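Local coordinates for Pbp related beta-lactamase (Pyrococcus abyssi, PDB 2QMI), which probably acts as a serine peptidase of the penicillin-binding-protein and beta-lactamase family, assembled as a self-compartmentalizing octamer, at residues E52-I57 with M194-F199; S63-A68 with T163-L168; M70-E75 with E181-K186; E85-I90 with I172-G177. All blocks are in the same frame, centred on the assembly; numbering follows the deposited sequence.

Contact 1 (E52-I57 with M194-F199); sequences ETIYGI and MNRSYF
Arg196 reaches across from the 194-199 loop and clasps the backbone carbonyl of Glu52. The main bond runs from Arg196 NH1 to Glu52 O at 2.8 Å and is nearly straight, with 164° at the hydrogen. The acceptor lies in the guanidinium plane, whereas the donor sits tilted 30° from the plane of the carbonyl. Arg196 NH2 adds a weak second bond to the same oxygen, at 3.4 Å from Glu52 O. The arginine chain is extended through chi2 and then bends at chi3 (63°), which swings its end round to the carbonyl. A salt bridge from NH2 to Asp207 gives the charge a second partner and, with the NH1 bond, limits how the guanidinium can turn; the Glu52 carboxylate turns away instead, with OE1 bonded to Thr50.

This is a loop-to-strand junction in the beta-lactamase-type domain: 52-57 runs into the short strand 55-56, which pairs with strand 238-239. The other segment, 194-199, belongs to the loop between helix 180-189 and helix 201-204. Tyr198 also bonds through its backbone to Leu238, so both segments lie against the same neighbour.

The apolar part rests on Ile54. Its CD1 lies over one face of the guanidinium, off towards the rim, 3.6 Å from Arg196 NH2. That same methyl meets the edge of the Tyr198 ring, the two side chains crossing at about a right angle; at 3.2 Å from Ile54 CD1 to Tyr198 CE2 the approach is tight for two carbons. The Tyr198 hydroxyl is bonded to Asp207, so one aspartate receives both the ring's polar end and the arginine.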
loop_
_atom_site.group_PDB
_atom_site.type_symbol
_atom_site.label_atom_id
_atom_site.label_comp_id
_atom_site.label_asym_id
_atom_site.label_seq_id
_atom_site.Cartn_x
_atom_site.Cartn_y
_atom_site.Cartn_z
ATOM N N GLU A 52 7.033 -45.621 14.083
ATOM C CA GLU A 52 6.324 -46.208 12.948
ATOM C C GLU A 52 5.941 -45.241 11.813
ATOM O O GLU A 52 5.902 -45.642 10.654
ATOM C CB GLU A 52 5.033 -46.900 13.433
ATOM C CG GLU A 52 5.184 -48.026 14.478
ATOM C CD GLU A 52 5.549 -47.525 15.880
ATOM O OE1 GLU A 52 5.438 -46.299 16.135
ATOM O OE2 GLU A 52 5.940 -48.361 16.733
ATOM N N THR A 53 5.643 -43.984 12.138
ATOM C CA THR A 53 5.230 -43.009 11.119
ATOM C C THR A 53 6.049 -43.055 9.825
ATOM O O THR A 53 7.274 -43.182 9.835
ATOM C CB THR A 53 5.211 -41.553 11.690
ATOM O OG1 THR A 53 4.901 -40.620 10.641
ATOM C CG2 THR A 53 6.535 -41.196 12.280
ATOM N N ILE A 54 5.343 -42.958 8.708
ATOM C CA ILE A 54 5.954 -43.011 7.393
ATOM C C ILE A 54 6.205 -41.634 6.771
ATOM O O ILE A 54 5.329 -40.770 6.770
ATOM C CB ILE A 54 5.077 -43.877 6.457
ATOM C CG1 ILE A 54 5.322 -45.355 6.783
ATOM C CG2 ILE A 54 5.365 -43.568 5.001
ATOM C CD1 ILE A 54 4.411 -46.312 6.064
ATOM N N TYR A 55 7.421 -41.451 6.251
ATOM C CA TYR A 55 7.838 -40.208 5.603
ATOM C C TYR A 55 8.444 -40.555 4.253
ATOM O O TYR A 55 8.734 -41.717 3.972
ATOM C CB TYR A 55 8.943 -39.496 6.390
ATOM C CG TYR A 55 8.689 -39.210 7.848
ATOM C CD1 TYR A 55 8.531 -37.898 8.299
ATOM C CD2 TYR A 55 8.708 -40.236 8.790
ATOM C CE1 TYR A 55 8.407 -37.616 9.660
ATOM C CE2 TYR A 55 8.586 -39.970 10.149
ATOM C CZ TYR A 55 8.435 -38.661 10.583
ATOM O OH TYR A 55 8.309 -38.403 11.930
ATOM N N GLY A 56 8.654 -39.536 3.425
ATOM C CA GLY A 56 9.298 -39.768 2.146
ATOM C C GLY A 56 10.779 -39.787 2.491
ATOM O O GLY A 56 11.196 -39.080 3.411
ATOM N N ILE A 57 11.587 -40.571 1.785
ATOM C CA ILE A 57 13.005 -40.620 2.126
ATOM C C ILE A 57 13.919 -39.989 1.088
ATOM O O ILE A 57 15.118 -39.852 1.317
ATOM C CB ILE A 57 13.471 -42.077 2.399
ATOM C CG1 ILE A 57 13.506 -42.884 1.100
ATOM C CG2 ILE A 57 12.528 -42.736 3.392
ATOM C CD1 ILE A 57 14.138 -44.257 1.263
ATOM N N MET A 194 10.721 -55.425 5.182
ATOM C CA MET A 194 10.202 -54.062 5.181
ATOM C C MET A 194 8.804 -54.038 4.581
ATOM O O MET A 194 8.634 -53.773 3.387
ATOM C CB MET A 194 11.145 -53.161 4.387
ATOM C CG MET A 194 12.485 -52.973 5.084
ATOM S SD MET A 194 13.851 -52.652 3.985
ATOM C CE MET A 194 13.591 -50.868 3.640
ATOM N N ASN A 195 7.809 -54.310 5.424
ATOM C CA ASN A 195 6.421 -54.364 4.991
ATOM C C ASN A 195 5.678 -53.038 5.044
ATOM O O ASN A 195 4.483 -52.992 4.759
ATOM C CB ASN A 195 5.666 -55.408 5.814
ATOM C CG ASN A 195 6.352 -56.769 5.796
ATOM O OD1 ASN A 195 6.584 -57.350 4.731
ATOM N ND2 ASN A 195 6.680 -57.283 6.981
ATOM N N ARG A 196 6.375 -51.967 5.412
ATOM C CA ARG A 196 5.753 -50.642 5.466
ATOM C C ARG A 196 6.617 -49.607 4.743
ATOM O O ARG A 196 6.827 -48.490 5.218
ATOM C CB ARG A 196 5.482 -50.234 6.921
ATOM C CG ARG A 196 4.427 -51.124 7.584
ATOM C CD ARG A 196 3.968 -50.643 8.958
ATOM N NE ARG A 196 3.298 -49.344 8.916
ATOM C CZ ARG A 196 3.815 -48.228 9.418
ATOM N NH1 ARG A 196 5.004 -48.257 10.000
ATOM N NH2 ARG A 196 3.151 -47.083 9.329
ATOM N N SER A 197 7.123 -50.016 3.582
ATOM C CA SER A 197 7.942 -49.172 2.726
ATOM C C SER A 197 7.196 -49.189 1.394
ATOM O O SER A 197 6.988 -50.258 0.828
ATOM C CB SER A 197 9.341 -49.773 2.582
ATOM O OG SER A 197 9.970 -49.886 3.851
ATOM N N TYR A 198 6.799 -48.022 0.889
ATOM C CA TYR A 198 6.011 -47.980 -0.344
ATOM C C TYR A 198 6.483 -47.080 -1.491
ATOM O O TYR A 198 7.402 -46.270 -1.344
ATOM C CB TYR A 198 4.582 -47.559 -0.007
ATOM C CG TYR A 198 3.974 -48.189 1.236
ATOM C CD1 TYR A 198 3.444 -49.483 1.208
ATOM C CD2 TYR A 198 3.874 -47.465 2.424
ATOM C CE1 TYR A 198 2.824 -50.038 2.332
ATOM C CE2 TYR A 198 3.257 -48.009 3.549
ATOM C CZ TYR A 198 2.734 -49.293 3.496
ATOM O OH TYR A 198 2.123 -49.822 4.610
ATOM N N PHE A 199 5.801 -47.226 -2.627
ATOM C CA PHE A 199 6.033 -46.439 -3.840
ATOM C C PHE A 199 4.711 -45.836 -4.309
ATOM O O PHE A 199 4.635 -44.657 -4.665
ATOM C CB PHE A 199 6.578 -47.317 -4.972
ATOM C CG PHE A 199 8.072 -47.411 -5.007
ATOM C CD1 PHE A 199 8.843 -46.287 -5.294
ATOM C CD2 PHE A 199 8.711 -48.620 -4.762
ATOM C CE1 PHE A 199 10.231 -46.366 -5.337
ATOM C CE2 PHE A 199 10.099 -48.710 -4.803
ATOM C CZ PHE A 199 10.862 -47.580 -5.091
#

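Contact 2 (S63-A68 with T163-L168); sequences SFTALA and TGYVLL
Helices 61-74 and 162-176 pack together here in the helical part of the beta-lactamase-type fold, and Thr65 meets Tyr165 and Leu168 where they approach. A probable SxxK motif, Ser59 and Lys62, sits at the start of helix 61-74, with the lysine in its first turn; motifs of this kind carry the nucleophile in serine beta-lactamases and penicillin-binding proteins. The Tyr165 side chain also touches Lys62, so the contact lies just behind that probable site.

The backbones are nearest at Thr65 and Leu168, whose CA atoms are 7.2 Å apart, and all three touching residues are buried. Thr65 presents its methyl group: Thr65 CG2 sits 3.7 Å from Leu168 CB and 3.9 Å from Tyr165 CD1, so it fills the angle between the two side chains. A chi1 of -66° in Thr65 sets CG2 trans to the backbone nitrogen and OG1 beside that nitrogen. The hydroxyl is thereby separated from the apolar contact, and OG1 is hydrogen-bonded to Tyr180 OH and to the carbonyl oxygen of Ala233. Tyr165 likewise has a polar end with its own partner, since its OH is hydrogen-bonded to the carbonyl oxygen of Leu105; the ring is therefore held at its far end while CD1 touches the threonine obliquely.

No hydrogen bond joins the two segments, and the contact is purely van der Waals. On its own helix Leu168 folds back over the tyrosine, placing Leu168 CD1 3.4 Å above the plane of the Tyr165 ring and over its centre.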
loop_
_atom_site.group_PDB
_atom_site.type_symbol
_atom_site.label_atom_id
_atom_site.label_comp_id
_atom_site.label_asym_id
_atom_site.label_seq_id
_atom_site.Cartn_x
_atom_site.Cartn_y
_atom_site.Cartn_z
ATOM N N SER A 63 20.321 -45.695 -2.758
ATOM C CA SER A 63 21.053 -46.875 -2.302
ATOM C C SER A 63 20.317 -48.154 -2.733
ATOM O O SER A 63 20.941 -49.143 -3.120
ATOM C CB SER A 63 21.264 -46.844 -0.776
ATOM O OG SER A 63 20.048 -46.824 -0.046
ATOM N N PHE A 64 18.988 -48.122 -2.686
ATOM C CA PHE A 64 18.181 -49.264 -3.094
ATOM C C PHE A 64 18.404 -49.554 -4.579
ATOM O O PHE A 64 18.636 -50.689 -4.970
ATOM C CB PHE A 64 16.702 -48.974 -2.840
ATOM C CG PHE A 64 16.330 -48.968 -1.395
ATOM C CD1 PHE A 64 15.679 -50.060 -0.826
ATOM C CD2 PHE A 64 16.621 -47.873 -0.595
ATOM C CE1 PHE A 64 15.320 -50.060 0.519
ATOM C CE2 PHE A 64 16.268 -47.861 0.750
ATOM C CZ PHE A 64 15.615 -48.957 1.307
ATOM N N THR A 65 18.338 -48.512 -5.401
ATOM C CA THR A 65 18.545 -48.655 -6.828
ATOM C C THR A 65 19.916 -49.271 -7.101
ATOM O O THR A 65 20.055 -50.129 -7.978
ATOM C CB THR A 65 18.463 -47.291 -7.540
ATOM O OG1 THR A 65 17.132 -46.774 -7.439
ATOM C CG2 THR A 65 18.845 -47.427 -9.013
ATOM N N ALA A 66 20.929 -48.827 -6.358
ATOM C CA ALA A 66 22.284 -49.339 -6.539
ATOM C C ALA A 66 22.376 -50.810 -6.140
ATOM O O ALA A 66 23.119 -51.580 -6.753
ATOM C CB ALA A 66 23.271 -48.515 -5.727
ATOM N N LEU A 67 21.616 -51.196 -5.119
ATOM C CA LEU A 67 21.619 -52.573 -4.652
ATOM C C LEU A 67 21.019 -53.476 -5.726
ATOM O O LEU A 67 21.571 -54.536 -6.038
ATOM C CB LEU A 67 20.823 -52.691 -3.346
ATOM C CG LEU A 67 20.837 -54.047 -2.625
ATOM C CD1 LEU A 67 22.269 -54.451 -2.276
ATOM C CD2 LEU A 67 20.004 -53.950 -1.360
ATOM N N ALA A 68 19.891 -53.055 -6.291
ATOM C CA ALA A 68 19.233 -53.825 -7.343
ATOM C C ALA A 68 20.232 -54.081 -8.466
ATOM O O ALA A 68 20.307 -55.191 -9.009
ATOM C CB ALA A 68 18.034 -53.064 -7.881
ATOM N N THR A 163 18.902 -37.498 -12.856
ATOM C CA THR A 163 18.521 -38.179 -14.090
ATOM C C THR A 163 19.387 -39.435 -14.247
ATOM O O THR A 163 19.015 -40.379 -14.944
ATOM C CB THR A 163 18.711 -37.248 -15.315
ATOM O OG1 THR A 163 17.841 -36.113 -15.193
ATOM C CG2 THR A 163 18.403 -37.986 -16.610
ATOM N N GLY A 164 20.544 -39.438 -13.591
ATOM C CA GLY A 164 21.419 -40.590 -13.651
ATOM C C GLY A 164 20.757 -41.825 -13.054
ATOM O O GLY A 164 20.877 -42.918 -13.606
ATOM N N TYR A 165 20.056 -41.666 -11.935
ATOM C CA TYR A 165 19.400 -42.814 -11.310
ATOM C C TYR A 165 18.043 -43.128 -11.909
ATOM O O TYR A 165 17.488 -44.199 -11.675
ATOM C CB TYR A 165 19.300 -42.638 -9.791
ATOM C CG TYR A 165 20.567 -43.079 -9.087
ATOM C CD1 TYR A 165 20.537 -44.061 -8.100
ATOM C CD2 TYR A 165 21.804 -42.541 -9.447
ATOM C CE1 TYR A 165 21.715 -44.502 -7.486
ATOM C CE2 TYR A 165 22.979 -42.968 -8.848
ATOM C CZ TYR A 165 22.930 -43.950 -7.870
ATOM O OH TYR A 165 24.099 -44.375 -7.298
ATOM N N VAL A 166 17.507 -42.188 -12.679
ATOM C CA VAL A 166 16.249 -42.429 -13.357
ATOM C C VAL A 166 16.595 -43.446 -14.450
ATOM O O VAL A 166 15.847 -44.397 -14.693
ATOM C CB VAL A 166 15.691 -41.138 -13.994
ATOM C CG1 VAL A 166 14.548 -41.478 -14.958
ATOM C CG2 VAL A 166 15.197 -40.197 -12.895
ATOM N N LEU A 167 17.751 -43.244 -15.084
ATOM C CA LEU A 167 18.234 -44.134 -16.134
ATOM C C LEU A 167 18.540 -45.517 -15.560
ATOM O O LEU A 167 18.232 -46.536 -16.184
ATOM C CB LEU A 167 19.481 -43.539 -16.796
ATOM C CG LEU A 167 19.206 -42.283 -17.636
ATOM C CD1 LEU A 167 20.513 -41.613 -18.034
ATOM C CD2 LEU A 167 18.399 -42.665 -18.861
ATOM N N LEU A 168 19.148 -45.546 -14.374
ATOM C CA LEU A 168 19.461 -46.799 -13.694
ATOM C C LEU A 168 18.159 -47.539 -13.427
ATOM O O LEU A 168 18.120 -48.767 -13.439
ATOM C CB LEU A 168 20.172 -46.539 -12.362
ATOM C CG LEU A 168 21.653 -46.157 -12.378
ATOM C CD1 LEU A 168 22.112 -45.835 -10.953
ATOM C CD2 LEU A 168 22.470 -47.306 -12.954
#

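Contact 3 (M70-E75 with E181-K186); sequences MKLVEE and EEYIKK
Leu72 and Tyr183 mark the closest backbone approach, yet their CA atoms are 10.6 Å apart, so long side chains must bridge the space between the segments. It is a helix-to-helix contact in the helical part of the beta-lactamase-type fold, joining the last turn of helix 61-74 to helix 180-189. Tyr183 does most of the reaching: with CG trans to the backbone nitrogen (chi1 -171°), its ring extends towards the other helix, flanked by Ile172 and Ser176 of helix 162-176 and by Ala68.

Leu72 comes from the opposite direction to meet it, and Leu72 CD2 lies 3.7 Å from Tyr183 CZ, oblique to the ring. The hydroxyl is wedged between this methyl and the aliphatic part of Lys71, whose CD is 3.6 Å from Tyr183 OH. The lysine's amine is turned to Glu75 instead, through a bend at chi4 (-60°): a salt bridge along its own segment holds Lys71 NZ at 2.7 Å from Glu75 OE2, on the syn side of the carboxylate. The contact thus buries Tyr183 OH among carbons without any hydrogen-bonding partner in the model, its nearest neighbour across the interface being Leu72 CD2 at 3.2 Å.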
loop_
_atom_site.group_PDB
_atom_site.type_symbol
_atom_site.label_atom_id
_atom_site.label_comp_id
_atom_site.label_asym_id
_atom_site.label_seq_id
_atom_site.Cartn_x
_atom_site.Cartn_y
_atom_site.Cartn_z
ATOM N N MET A 70 23.490 -54.181 -8.220
ATOM C CA MET A 70 24.507 -55.132 -7.771
ATOM C C MET A 70 23.995 -56.555 -7.931
ATOM O O MET A 70 24.728 -57.448 -8.345
ATOM C CB MET A 70 24.869 -54.899 -6.297
ATOM C CG MET A 70 25.590 -53.587 -5.992
ATOM S SD MET A 70 27.252 -53.447 -6.712
ATOM C CE MET A 70 26.883 -52.551 -8.209
ATOM N N LYS A 71 22.726 -56.758 -7.595
ATOM C CA LYS A 71 22.112 -58.073 -7.687
ATOM C C LYS A 71 22.138 -58.581 -9.125
ATOM O O LYS A 71 22.657 -59.667 -9.406
ATOM C CB LYS A 71 20.669 -58.014 -7.182
ATOM C CG LYS A 71 20.070 -59.382 -6.883
ATOM C CD LYS A 71 18.791 -59.252 -6.076
ATOM C CE LYS A 71 18.218 -60.614 -5.737
ATOM N NZ LYS A 71 17.917 -61.377 -6.978
ATOM N N LEU A 72 21.591 -57.781 -10.034
ATOM C CA LEU A 72 21.547 -58.149 -11.440
ATOM C C LEU A 72 22.945 -58.407 -12.004
ATOM O O LEU A 72 23.108 -59.238 -12.894
ATOM C CB LEU A 72 20.838 -57.055 -12.247
ATOM C CG LEU A 72 19.375 -56.813 -11.865
ATOM C CD1 LEU A 72 18.851 -55.577 -12.583
ATOM C CD2 LEU A 72 18.538 -58.046 -12.211
ATOM N N VAL A 73 23.949 -57.701 -11.488
ATOM C CA VAL A 73 25.324 -57.893 -11.951
ATOM C C VAL A 73 25.849 -59.242 -11.447
ATOM O O VAL A 73 26.448 -60.024 -12.192
ATOM C CB VAL A 73 26.240 -56.764 -11.439
ATOM C CG1 VAL A 73 27.681 -57.013 -11.869
ATOM C CG2 VAL A 73 25.755 -55.437 -11.996
ATOM N N GLU A 74 25.607 -59.507 -10.170
ATOM C CA GLU A 74 26.024 -60.749 -9.555
ATOM C C GLU A 74 25.366 -61.947 -10.227
ATOM O O GLU A 74 25.929 -63.038 -10.245
ATOM C CB GLU A 74 25.661 -60.733 -8.076
ATOM C CG GLU A 74 25.675 -62.086 -7.436
ATOM C CD GLU A 74 25.924 -61.999 -5.952
ATOM O OE1 GLU A 74 25.275 -61.155 -5.289
ATOM O OE2 GLU A 74 26.766 -62.775 -5.454
ATOM N N GLU A 75 24.171 -61.748 -10.768
ATOM C CA GLU A 75 23.454 -62.827 -11.436
ATOM C C GLU A 75 23.751 -62.848 -12.938
ATOM O O GLU A 75 23.111 -63.572 -13.707
ATOM C CB GLU A 75 21.950 -62.688 -11.174
ATOM C CG GLU A 75 21.526 -63.242 -9.813
ATOM C CD GLU A 75 20.165 -62.731 -9.344
ATOM O OE1 GLU A 75 19.312 -62.413 -10.200
ATOM O OE2 GLU A 75 19.946 -62.658 -8.112
ATOM N N GLU A 181 9.592 -50.584 -9.680
ATOM C CA GLU A 181 8.925 -50.659 -8.392
ATOM C C GLU A 181 8.743 -52.093 -7.908
ATOM O O GLU A 181 9.031 -52.391 -6.752
ATOM C CB GLU A 181 7.576 -49.939 -8.451
ATOM C CG GLU A 181 7.705 -48.449 -8.736
ATOM C CD GLU A 181 7.423 -48.091 -10.186
ATOM O OE1 GLU A 181 7.886 -48.809 -11.101
ATOM O OE2 GLU A 181 6.737 -47.072 -10.407
ATOM N N GLU A 182 8.268 -52.984 -8.775
ATOM C CA GLU A 182 8.089 -54.373 -8.358
ATOM C C GLU A 182 9.420 -55.093 -8.147
ATOM O O GLU A 182 9.495 -56.038 -7.367
ATOM C CB GLU A 182 7.193 -55.153 -9.344
ATOM C CG GLU A 182 7.663 -55.258 -10.788
ATOM C CD GLU A 182 6.612 -55.934 -11.708
ATOM O OE1 GLU A 182 6.233 -57.110 -11.435
ATOM O OE2 GLU A 182 6.166 -55.289 -12.699
ATOM N N TYR A 183 10.479 -54.654 -8.820
ATOM C CA TYR A 183 11.771 -55.305 -8.619
ATOM C C TYR A 183 12.300 -55.002 -7.210
ATOM O O TYR A 183 12.817 -55.894 -6.529
ATOM C CB TYR A 183 12.805 -54.841 -9.646
ATOM C CG TYR A 183 14.075 -55.666 -9.588
ATOM C CD1 TYR A 183 14.159 -56.897 -10.241
ATOM C CD2 TYR A 183 15.166 -55.254 -8.821
ATOM C CE1 TYR A 183 15.295 -57.695 -10.127
ATOM C CE2 TYR A 183 16.309 -56.049 -8.700
ATOM C CZ TYR A 183 16.361 -57.265 -9.352
ATOM O OH TYR A 183 17.459 -58.071 -9.204
ATOM N N ILE A 184 12.182 -53.744 -6.785
ATOM C CA ILE A 184 12.635 -53.341 -5.451
ATOM C C ILE A 184 11.826 -54.074 -4.383
ATOM O O ILE A 184 12.381 -54.584 -3.407
ATOM C CB ILE A 184 12.458 -51.821 -5.208
ATOM C CG1 ILE A 184 13.285 -51.016 -6.212
ATOM C CG2 ILE A 184 12.868 -51.481 -3.781
ATOM C CD1 ILE A 184 14.764 -51.350 -6.211
ATOM N N LYS A 185 10.513 -54.110 -4.586
ATOM C CA LYS A 185 9.574 -54.763 -3.675
ATOM C C LYS A 185 9.880 -56.254 -3.510
ATOM O O LYS A 185 10.022 -56.756 -2.393
ATOM C CB LYS A 185 8.151 -54.588 -4.214
ATOM C CG LYS A 185 7.050 -55.289 -3.411
ATOM C CD LYS A 185 6.875 -54.669 -2.041
ATOM C CE LYS A 185 5.573 -55.120 -1.386
ATOM N NZ LYS A 185 4.374 -54.722 -2.189
ATOM N N LYS A 186 9.994 -56.947 -4.639
ATOM C CA LYS A 186 10.261 -58.382 -4.664
ATOM C C LYS A 186 11.678 -58.798 -4.277
ATOM O O LYS A 186 11.860 -59.705 -3.462
ATOM C CB LYS A 186 9.958 -58.931 -6.062
ATOM C CG LYS A 186 8.538 -58.701 -6.546
ATOM C CD LYS A 186 7.554 -59.594 -5.813
ATOM C CE LYS A 186 6.153 -59.467 -6.392
ATOM N NZ LYS A 186 5.197 -60.369 -5.676
#

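Contact 4 (E85-I90 with I172-G177); sequences EKFVNI and IEKVSG
Phe87 and Lys174 bring the backbones closest, with CA atoms 6.2 Å apart, where the 85-90 segment lies beside the last turn of helix 162-176. That helix runs on to Ser176 and gives way at Gly177, whose phi is positive (88°). In the beta-lactamase-type domain the loop in question follows helix 61-74 and precedes helix 101-105, so the contact lays it against the end of another helix at the surface.

Phe87 carries the loop's side of the contact. Lys174 CG approaches the ring at its edge, in the ring plane, and also lies 3.7 Å from Phe87 CB; the two side chains cross at about a right angle. The same methylene is 3.6 Å from Phe87 O, put there by a chi1 of 172° that sets CG trans to the lysine's backbone nitrogen. The bend at chi2 (66°) then directs CD and the rest of the chain. Val175 CG2 meets the ring obliquely at 3.6 Å from Phe87 CE1. One face of the ring is covered from within the loop by Lys86 CG, centred above it, and Leu78 and Ile171 also touch the phenylalanine.

At the helix end, Ile172 O takes bonds from Ser176 N and, 2.9 Å away, Ser176 OG, arriving from opposite faces of the carbonyl plane. Across the contact itself there is neither a hydrogen bond nor a salt bridge: Lys174 offers a methylene and Val175 a methyl to a partly exposed ring, so the loop is held here by shape and apolar packing.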
loop_
_atom_site.group_PDB
_atom_site.type_symbol
_atom_site.label_atom_id
_atom_site.label_comp_id
_atom_site.label_asym_id
_atom_site.label_seq_id
_atom_site.Cartn_x
_atom_site.Cartn_y
_atom_site.Cartn_z
ATOM N N GLU A 85 23.746 -47.176 -23.540
ATOM C CA GLU A 85 23.066 -47.330 -24.830
ATOM C C GLU A 85 22.657 -48.790 -25.076
ATOM O O GLU A 85 21.802 -49.074 -25.915
ATOM C CB GLU A 85 23.964 -46.848 -25.985
ATOM C CG GLU A 85 24.424 -45.395 -25.878
ATOM C CD GLU A 85 25.146 -44.905 -27.133
ATOM O OE1 GLU A 85 25.847 -45.727 -27.782
ATOM O OE2 GLU A 85 25.023 -43.697 -27.460
ATOM N N LYS A 86 23.264 -49.721 -24.350
ATOM C CA LYS A 86 22.909 -51.127 -24.519
ATOM C C LYS A 86 21.521 -51.435 -23.951
ATOM O O LYS A 86 20.905 -52.434 -24.316
ATOM C CB LYS A 86 23.939 -52.025 -23.833
ATOM C CG LYS A 86 23.391 -53.404 -23.482
ATOM C CD LYS A 86 24.452 -54.335 -22.907
ATOM C CE LYS A 86 25.333 -54.898 -24.006
ATOM N NZ LYS A 86 26.113 -56.066 -23.512
ATOM N N PHE A 87 21.028 -50.570 -23.069
ATOM C CA PHE A 87 19.729 -50.787 -22.425
ATOM C C PHE A 87 18.719 -49.663 -22.643
ATOM O O PHE A 87 17.511 -49.868 -22.481
ATOM C CB PHE A 87 19.933 -50.953 -20.918
ATOM C CG PHE A 87 21.062 -51.869 -20.557
ATOM C CD1 PHE A 87 20.884 -53.247 -20.551
ATOM C CD2 PHE A 87 22.316 -51.353 -20.249
ATOM C CE1 PHE A 87 21.937 -54.102 -20.243
ATOM C CE2 PHE A 87 23.383 -52.204 -19.941
ATOM C CZ PHE A 87 23.190 -53.581 -19.939
ATOM N N VAL A 88 19.205 -48.475 -22.990
ATOM C CA VAL A 88 18.316 -47.339 -23.179
ATOM C C VAL A 88 18.512 -46.683 -24.532
ATOM O O VAL A 88 19.642 -46.435 -24.954
ATOM C CB VAL A 88 18.530 -46.278 -22.063
ATOM C CG1 VAL A 88 17.501 -45.160 -22.190
ATOM C CG2 VAL A 88 18.440 -46.944 -20.688
ATOM N N ASN A 89 17.404 -46.411 -25.213
ATOM C CA ASN A 89 17.462 -45.766 -26.518
ATOM C C ASN A 89 17.621 -44.265 -26.326
ATOM O O ASN A 89 16.669 -43.498 -26.459
ATOM C CB ASN A 89 16.196 -46.064 -27.334
ATOM C CG ASN A 89 16.176 -45.327 -28.664
ATOM O OD1 ASN A 89 17.227 -45.036 -29.244
ATOM N ND2 ASN A 89 14.981 -45.030 -29.159
ATOM N N ILE A 90 18.835 -43.864 -25.982
ATOM C CA ILE A 90 19.164 -42.463 -25.778
ATOM C C ILE A 90 20.628 -42.341 -26.164
ATOM O O ILE A 90 21.360 -43.329 -26.142
ATOM C CB ILE A 90 18.973 -42.034 -24.308
ATOM C CG1 ILE A 90 19.169 -40.518 -24.180
ATOM C CG2 ILE A 90 19.932 -42.782 -23.410
ATOM C CD1 ILE A 90 18.933 -39.981 -22.791
ATOM N N ILE A 172 17.203 -51.267 -14.957
ATOM C CA ILE A 172 16.703 -52.346 -14.116
ATOM C C ILE A 172 15.492 -53.012 -14.758
ATOM O O ILE A 172 15.376 -54.236 -14.755
ATOM C CB ILE A 172 16.331 -51.813 -12.721
ATOM C CG1 ILE A 172 17.619 -51.511 -11.945
ATOM C CG2 ILE A 172 15.425 -52.800 -11.995
ATOM C CD1 ILE A 172 17.400 -50.912 -10.564
ATOM N N GLU A 173 14.593 -52.212 -15.319
ATOM C CA GLU A 173 13.408 -52.767 -15.958
ATOM C C GLU A 173 13.813 -53.499 -17.238
ATOM O O GLU A 173 13.315 -54.587 -17.534
ATOM C CB GLU A 173 12.405 -51.658 -16.291
ATOM C CG GLU A 173 12.063 -50.747 -15.116
ATOM C CD GLU A 173 10.839 -49.888 -15.380
ATOM O OE1 GLU A 173 10.693 -49.393 -16.518
ATOM O OE2 GLU A 173 10.028 -49.701 -14.448
ATOM N N LYS A 174 14.721 -52.888 -17.991
ATOM C CA LYS A 174 15.193 -53.470 -19.235
ATOM C C LYS A 174 15.778 -54.862 -19.001
ATOM O O LYS A 174 15.499 -55.800 -19.749
ATOM C CB LYS A 174 16.256 -52.563 -19.866
ATOM C CG LYS A 174 16.964 -53.178 -21.076
ATOM C CD LYS A 174 16.006 -53.374 -22.244
ATOM C CE LYS A 174 16.681 -54.101 -23.395
ATOM N NZ LYS A 174 15.735 -54.297 -24.532
ATOM N N VAL A 175 16.579 -54.997 -17.951
ATOM C CA VAL A 175 17.223 -56.269 -17.644
ATOM C C VAL A 175 16.383 -57.284 -16.876
ATOM O O VAL A 175 16.421 -58.464 -17.199
ATOM C CB VAL A 175 18.546 -56.040 -16.882
ATOM C CG1 VAL A 175 19.132 -57.368 -16.434
ATOM C CG2 VAL A 175 19.532 -55.297 -17.777
ATOM N N SER A 176 15.626 -56.836 -15.876
ATOM C CA SER A 176 14.810 -57.739 -15.061
ATOM C C SER A 176 13.509 -58.182 -15.723
ATOM O O SER A 176 12.943 -59.219 -15.362
ATOM C CB SER A 176 14.456 -57.078 -13.727
ATOM O OG SER A 176 13.380 -56.159 -13.882
ATOM N N GLY A 177 13.019 -57.389 -16.669
ATOM C CA GLY A 177 11.781 -57.737 -17.337
ATOM C C GLY A 177 10.544 -57.224 -16.620
ATOM O O GLY A 177 9.445 -57.297 -17.169
#

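Contacts 2 and 3 are buried, contact 1 is partly so, and contact 4 lies at the surface. Contacts 2 and 3 share helix 61-74, while contacts 2 and 4 share helix 162-176; Ile172 packs on Ala68 and Tyr183, tying helices 61-74, 162-176 and 180-189 into one cluster. Contact 1 joins it through Met194 on Phe64 and through Phe199 on Glu181 and Ile184. Its chemistry stands apart: a charged side chain bonds a backbone carbonyl across the segments, whereas the other three have no hydrogen bond between theirs. Contact 2 hides a methyl, contact 3 a hydroxyl, and contact 4 sets a lysine methylene and a valine methyl against a ring.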